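Local coordinates for putative capsular polysaccharide biosynthesis protein (Streptococcus pneumoniae serotype 4, PDB 6EWJ) that probably uses pyridoxal phosphate to transfer an amino group to a sugar, as an essential aminotransferase of pneumococcal teichoic acid biosynthesis, at residues Val85-Thr91 / His350-Pro355. Numbering follows the deposited sequence.
Sequences VPAMTYT and HYKPLP
Strand 82-86 ends at Pro86; Ala87 (phi/psi -69/-23) turns the chain and Thr89 (-162/175) extends it, around an irregular run, His350-Pro353, that enters a 3-10 segment at Leu354-Pro355. Met88 CA lies 4.7 Å from Pro353 CA, Thr89 CA 6.3 Å from Tyr351 CA. Leu354 is the main knob: its m,t side chain enters the hollow inside the bend, placing CD2 3.3 Å from Thr89 O and 3.8 Å from Thr91 CA, and CD1 3.8 Å from Thr89 CG2. A branched, apolar residue suits this pocket, which Cys94 and Met106 also line. One direct backbone bond ties the segments, Leu354 N donating to Ala87 O (2.9 Å), and a water donates to Thr89 O (2.6 Å) and Lys352 O (2.8 Å). Flexible Met88 (t,p,p) curls back, CE 4.0 Å from Pro353 CG and SD 4.0 Å from Tyr351 CB. A cis peptide precedes extended Tyr351 (-148/165), whose m rotamer lays one ring face against Tyr90 N and Thr89 C; Tyr90 CB lies 3.6 Å from Tyr351 CZ. Tyr351 belongs to the pyridoxal phosphate site, empty here, so this largely apolar fit is consistent with a cofactor-pocket wall held mainly by shape.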
# COMPACT_ATOMS: atom_id res chain seq x y z
N VAL A 85 4.51 11.38 20.35
CA VAL A 85 4.68 9.94 20.38
C VAL A 85 5.62 9.57 21.53
O VAL A 85 6.48 10.36 21.90
CB VAL A 85 5.31 9.38 19.11
CG1 VAL A 85 4.38 9.60 17.95
CG2 VAL A 85 6.68 10.00 18.78
N PRO A 86 5.50 8.34 22.06
CA PRO A 86 6.52 7.92 23.01
C PRO A 86 7.88 7.74 22.40
O PRO A 86 7.99 7.42 21.20
CB PRO A 86 5.99 6.58 23.53
CG PRO A 86 4.53 6.50 23.12
CD PRO A 86 4.46 7.33 21.87
N ALA A 87 8.92 7.97 23.22
CA ALA A 87 10.31 7.71 22.82
C ALA A 87 10.56 6.21 22.69
O ALA A 87 11.43 5.80 21.89
CB ALA A 87 11.26 8.36 23.80
N MET A 88 9.74 5.40 23.37
CA MET A 88 9.81 3.96 23.37
C MET A 88 8.65 3.43 22.55
O MET A 88 7.54 3.20 23.05
CB MET A 88 9.77 3.42 24.81
CG MET A 88 9.53 1.90 24.97
SD MET A 88 10.75 0.95 24.06
CE MET A 88 12.21 1.58 24.85
N THR A 89 8.89 3.26 21.25
CA THR A 89 7.92 2.61 20.36
C THR A 89 8.61 2.15 19.07
O THR A 89 9.80 2.37 18.87
CB THR A 89 6.75 3.53 20.02
OG1 THR A 89 5.75 2.79 19.29
CG2 THR A 89 7.17 4.72 19.20
N TYR A 90 7.83 1.46 18.22
CA TYR A 90 8.30 1.04 16.94
C TYR A 90 8.39 2.23 15.97
O TYR A 90 7.57 3.16 16.05
CB TYR A 90 7.34 -0.01 16.37
CG TYR A 90 7.81 -0.64 15.06
CD1 TYR A 90 9.05 -1.27 14.95
CD2 TYR A 90 6.97 -0.67 13.94
CE1 TYR A 90 9.48 -1.86 13.75
CE2 TYR A 90 7.40 -1.25 12.74
CZ TYR A 90 8.65 -1.83 12.65
OH TYR A 90 9.01 -2.43 11.43
N THR A 91 9.34 2.19 15.02
CA THR A 91 9.50 3.32 14.11
C THR A 91 8.19 3.76 13.39
O THR A 91 7.99 4.96 13.16
CB THR A 91 10.59 3.07 13.03
OG1 THR A 91 10.71 4.24 12.23
CG2 THR A 91 10.30 1.86 12.16
N HIS A 350 12.11 -5.25 22.15
CA HIS A 350 11.09 -4.24 21.87
C HIS A 350 11.21 -3.16 22.94
O HIS A 350 10.73 -3.37 24.09
CB HIS A 350 9.70 -4.83 21.93
CG HIS A 350 9.45 -5.93 20.95
ND1 HIS A 350 9.86 -7.22 21.18
CD2 HIS A 350 8.88 -5.92 19.73
CE1 HIS A 350 9.53 -7.97 20.15
NE2 HIS A 350 8.96 -7.20 19.24
N TYR A 351 11.83 -2.02 22.66
CA TYR A 351 12.48 -1.66 21.38
C TYR A 351 13.65 -0.76 21.69
O TYR A 351 13.77 -0.24 22.78
CB TYR A 351 11.59 -0.79 20.53
CG TYR A 351 10.31 -1.39 20.01
CD1 TYR A 351 10.30 -2.10 18.83
CD2 TYR A 351 9.09 -1.20 20.69
CE1 TYR A 351 9.11 -2.63 18.31
CE2 TYR A 351 7.90 -1.74 20.16
CZ TYR A 351 7.93 -2.45 18.96
OH TYR A 351 6.73 -3.00 18.40
N LYS A 352 14.53 -0.59 20.71
CA LYS A 352 15.45 0.51 20.71
C LYS A 352 14.61 1.76 20.77
O LYS A 352 13.67 1.87 20.01
CB LYS A 352 16.22 0.57 19.39
CG LYS A 352 17.28 -0.46 19.27
CD LYS A 352 18.22 -0.08 18.12
CE LYS A 352 19.40 -0.99 18.12
NZ LYS A 352 20.25 -0.76 16.90
N PRO A 353 14.93 2.72 21.66
CA PRO A 353 14.17 3.95 21.66
C PRO A 353 14.45 4.65 20.32
O PRO A 353 15.54 4.51 19.77
CB PRO A 353 14.80 4.75 22.80
CG PRO A 353 15.39 3.73 23.69
CD PRO A 353 15.88 2.66 22.77
N LEU A 354 13.47 5.40 19.84
CA LEU A 354 13.57 6.06 18.53
C LEU A 354 14.86 6.88 18.37
O LEU A 354 15.47 6.77 17.34
CB LEU A 354 12.35 6.91 18.27
CG LEU A 354 11.04 6.08 18.22
CD1 LEU A 354 9.92 7.02 17.85
CD2 LEU A 354 11.03 4.92 17.23
N PRO A 355 15.30 7.62 19.43
CA PRO A 355 16.52 8.42 19.33
C PRO A 355 17.78 7.63 19.11
O PRO A 355 18.74 8.23 18.72
CB PRO A 355 16.57 9.15 20.67
CG PRO A 355 15.15 9.22 21.10
CD PRO A 355 14.58 7.92 20.69
O HOH W 1 12.02 1.63 17.73